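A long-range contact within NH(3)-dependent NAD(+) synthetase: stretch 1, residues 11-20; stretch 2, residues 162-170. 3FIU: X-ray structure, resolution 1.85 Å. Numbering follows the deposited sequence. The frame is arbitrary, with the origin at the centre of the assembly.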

# COMPACT_ATOMS: atom_id res chain seq x y z
N GLU A 11 28.19 -10.58 12.46
CA GLU A 11 28.61 -9.28 11.97
C GLU A 11 27.45 -8.58 11.28
O GLU A 11 27.20 -7.40 11.56
N TYR A 12 26.75 -9.31 10.42
CA TYR A 12 25.59 -8.80 9.69
C TYR A 12 24.48 -8.41 10.64
O TYR A 12 23.90 -7.34 10.51
N SER A 13 24.18 -9.27 11.61
CA SER A 13 23.21 -8.95 12.63
C SER A 13 23.48 -7.58 13.26
O SER A 13 22.57 -6.76 13.36
N GLN A 14 24.73 -7.32 13.67
CA GLN A 14 25.06 -6.06 14.31
C GLN A 14 24.91 -4.88 13.35
O GLN A 14 24.46 -3.81 13.76
N LYS A 15 25.27 -5.09 12.09
CA LYS A 15 25.11 -4.04 11.08
C LYS A 15 23.65 -3.68 10.89
O LYS A 15 23.30 -2.51 10.85
N LEU A 16 22.80 -4.70 10.81
CA LEU A 16 21.37 -4.51 10.64
C LEU A 16 20.74 -3.80 11.83
O LEU A 16 19.92 -2.88 11.66
N VAL A 17 21.13 -4.20 13.04
CA VAL A 17 20.65 -3.58 14.27
C VAL A 17 21.03 -2.08 14.32
O VAL A 17 20.20 -1.22 14.67
N ASN A 18 22.27 -1.78 13.97
CA ASN A 18 22.75 -0.39 13.93
C ASN A 18 21.95 0.42 12.91
O ASN A 18 21.47 1.53 13.21
N TRP A 19 21.77 -0.16 11.72
CA TRP A 19 21.00 0.45 10.64
C TRP A 19 19.53 0.66 11.02
O TRP A 19 18.97 1.74 10.79
N LEU A 20 18.90 -0.35 11.60
CA LEU A 20 17.53 -0.19 12.07
C LEU A 20 17.44 0.95 13.08
O LEU A 20 16.55 1.81 12.96
N ASP A 162 7.64 0.43 5.99
CA ASP A 162 8.48 1.63 6.03
C ASP A 162 9.94 1.27 5.84
O ASP A 162 10.72 2.08 5.34
N ILE A 163 10.29 0.04 6.23
CA ILE A 163 11.70 -0.35 6.29
C ILE A 163 11.79 -1.86 6.11
O ILE A 163 10.97 -2.60 6.68
N LEU A 164 12.76 -2.29 5.30
CA LEU A 164 12.92 -3.69 4.90
C LEU A 164 14.33 -4.19 5.24
O LEU A 164 15.22 -4.21 4.37
N PRO A 165 14.55 -4.62 6.49
CA PRO A 165 15.90 -5.07 6.88
C PRO A 165 16.37 -6.37 6.23
O PRO A 165 17.58 -6.61 6.19
N LEU A 166 15.46 -7.23 5.76
CA LEU A 166 15.86 -8.56 5.30
C LEU A 166 15.96 -8.67 3.78
O LEU A 166 16.28 -9.74 3.25
N VAL A 167 15.69 -7.58 3.07
CA VAL A 167 15.38 -7.69 1.64
C VAL A 167 16.62 -8.05 0.78
O VAL A 167 16.47 -8.51 -0.34
N ASN A 168 17.83 -7.85 1.30
CA ASN A 168 19.05 -8.31 0.62
C ASN A 168 19.46 -9.75 0.97
O ASN A 168 20.42 -10.27 0.40
N LEU A 169 18.72 -10.40 1.87
CA LEU A 169 19.10 -11.74 2.36
C LEU A 169 18.45 -12.93 1.64
O LEU A 169 17.23 -12.95 1.40
N LYS A 170 19.26 -13.94 1.34
CA LYS A 170 18.78 -15.23 0.85
C LYS A 170 18.07 -15.93 2.00
O LYS A 170 18.35 -15.64 3.17

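Stretch 1 is helical throughout, and its i to i+4 backbone hydrogen bonds, for example Leu-20 N to Leu-16 O at 2.7 Å, fix which side chains share a face. Tyr-12, Leu-16, Trp-19 and Leu-20 form the ridge that meets stretch 2. The CA-to-CB bonds of the first three point toward it, whereas that of Leu-20 runs sideways and the end of its side chain comes nearer. Glu-11, Ser-13, Gln-14, Lys-15, Val-17 and Asn-18 make no contact with stretch 2.

Stretch 2 has no regular helix or strand. Two type I turns, Leu-164 to Val-167 and Leu-166 to Leu-169, bend it, the second with a hydrogen bond from Leu-169 N to Leu-166 O at 2.9 Å. The CA-to-CB bonds of Ile-163, Asn-168 and Leu-169 point toward the helix, that of Pro-165 sideways and that of Leu-164 away. Pro-165 is the central bump. It is the most covered residue of the pair, and three helix side chains gather round it: Leu-16 CG lies 4.1 Å from Pro-165 CB, Trp-19 CZ3 lies 3.9 Å from the same Pro-165 CB, and Leu-20 CD2 approaches Pro-165 CB to 4.0 Å. The CB corner of the proline ring (pucker C-gamma endo) thus sits in a hollow lined by these three residues. Leu-16 adopts off-well angles (chi1 -134°, chi2 29°), and its CD1 lies 3.5 Å from Pro-165 O.

Trp-19 (chi1 t, chi2 80°) extends its indole to Ile-163, which is t at both chi angles. The closest approach, Trp-19 CH2 to Ile-163 CG1, is a tight 3.2 Å. Ile-163 CD1 sits over one face of the indole, 3.9 Å from the centroid of the Trp-19 six-membered ring and 28° off the ring normal, a CH-pi geometry. The same methyl also meets Leu-20, with Ile-163 CD1 3.8 Å from Leu-20 CD2, so it touches both the indole and the leucine (chi1 m, chi2 t), which meet it from neighbouring directions.

At the other end, Tyr-12 (chi1 t, chi2 85°) packs against Leu-169 (m, t), with Tyr-12 CE2 3.4 Å from Leu-169 CD2. Asn-168 (chi1 m) brings its CB to 4.1 Å from Tyr-12 OH. The CA-to-CB bond of Leu-166 (m, t) points away, but its end comes nearer, and Leu-166 CD2 makes a marginal contact with Leu-16 CD2 at 4.5 Å.

No direct hydrogen bond crosses the interface, which buries 403 Å² in total; one water supplies the polar link. It donates to Tyr-12 OH at 3.0 Å and to Pro-165 O at 2.6 Å, and accepts from Asn-168 N at 3.0 Å. The tyrosine hydroxyl is thereby tied to the turn backbone beside an otherwise apolar fit.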

# COMPACT_ATOMS: atom_id res chain seq x y z
CB GLU A 11 29.84 -9.43 11.07
CG GLU A 11 30.99 -10.13 11.81
CD GLU A 11 32.38 -9.69 11.36
OE1 GLU A 11 32.50 -8.69 10.59
OE2 GLU A 11 33.37 -10.34 11.78
CB TYR A 12 25.07 -9.82 8.66
CG TYR A 12 24.24 -9.16 7.58
CD1 TYR A 12 24.85 -8.60 6.45
CD2 TYR A 12 22.84 -9.05 7.69
CE1 TYR A 12 24.09 -7.96 5.45
CE2 TYR A 12 22.07 -8.40 6.69
CZ TYR A 12 22.71 -7.86 5.58
OH TYR A 12 21.98 -7.23 4.59
CB SER A 13 23.19 -10.05 13.69
OG SER A 13 22.11 -9.85 14.56
CB GLN A 14 26.47 -6.07 14.92
CG GLN A 14 26.75 -4.86 15.80
CD GLN A 14 25.70 -4.70 16.90
OE1 GLN A 14 25.52 -5.60 17.73
NE2 GLN A 14 24.99 -3.57 16.90
CB LYS A 15 25.75 -4.43 9.76
CG LYS A 15 27.26 -4.16 9.72
CD LYS A 15 27.93 -4.94 8.61
CE LYS A 15 29.45 -4.75 8.69
NZ LYS A 15 30.23 -6.00 8.49
CB LEU A 16 20.74 -5.88 10.41
CG LEU A 16 19.73 -6.03 9.29
CD1 LEU A 16 19.98 -5.05 8.12
CD2 LEU A 16 19.71 -7.49 8.84
CB VAL A 17 21.17 -4.33 15.55
CG1 VAL A 17 20.80 -3.56 16.80
CG2 VAL A 17 20.57 -5.76 15.63
CB ASN A 18 24.23 -0.33 13.58
CG ASN A 18 25.14 -0.84 14.71
OD1 ASN A 18 24.77 -0.83 15.88
ND2 ASN A 18 26.34 -1.29 14.34
CB TRP A 19 21.16 -0.37 9.37
CG TRP A 19 20.35 0.13 8.19
CD1 TRP A 19 20.68 1.16 7.36
CD2 TRP A 19 19.09 -0.37 7.73
NE1 TRP A 19 19.70 1.33 6.39
CE2 TRP A 19 18.72 0.39 6.60
CE3 TRP A 19 18.25 -1.42 8.16
CZ2 TRP A 19 17.54 0.17 5.90
CZ3 TRP A 19 17.07 -1.65 7.46
CH2 TRP A 19 16.73 -0.86 6.34
CB LEU A 20 16.99 -1.49 12.69
CG LEU A 20 16.54 -2.57 11.71
CD1 LEU A 20 16.30 -3.86 12.48
CD2 LEU A 20 15.31 -2.15 10.88
CB ASP A 162 8.30 2.38 7.34
CG ASP A 162 6.88 2.88 7.54
OD1 ASP A 162 6.20 3.20 6.54
OD2 ASP A 162 6.45 2.97 8.71
CB ILE A 163 12.37 0.13 7.62
CG1 ILE A 163 13.88 -0.11 7.58
CG2 ILE A 163 11.72 -0.53 8.86
CD1 ILE A 163 14.64 0.79 8.61
CB LEU A 164 12.59 -3.87 3.39
CG LEU A 164 11.20 -3.49 2.83
CD1 LEU A 164 11.10 -3.78 1.32
CD2 LEU A 164 10.07 -4.22 3.56
CB PRO A 165 15.80 -5.24 8.40
CG PRO A 165 14.33 -5.56 8.65
CD PRO A 165 13.57 -4.72 7.60
CB LEU A 166 14.90 -9.67 5.82
CG LEU A 166 14.63 -9.66 7.34
CD1 LEU A 166 13.72 -10.82 7.68
CD2 LEU A 166 15.90 -9.74 8.14
CB VAL A 167 14.64 -6.40 1.15
CG1 VAL A 167 15.63 -5.23 0.99
CG2 VAL A 167 13.80 -6.66 -0.13
CB ASN A 168 20.23 -7.37 0.87
CG ASN A 168 19.99 -5.99 0.34
OD1 ASN A 168 19.21 -5.79 -0.58
ND2 ASN A 168 20.66 -5.02 0.93
CB LEU A 169 18.78 -11.86 3.86
CG LEU A 169 19.46 -10.90 4.85
CD1 LEU A 169 18.91 -11.10 6.26
CD2 LEU A 169 20.97 -11.05 4.85
CB LYS A 170 19.95 -16.11 0.42
CG LYS A 170 20.62 -15.70 -0.89
CD LYS A 170 21.85 -16.60 -1.16
CE LYS A 170 23.05 -16.16 -0.33
NZ LYS A 170 24.11 -17.23 -0.26
O HOH W 1 18.99 -7.33 4.07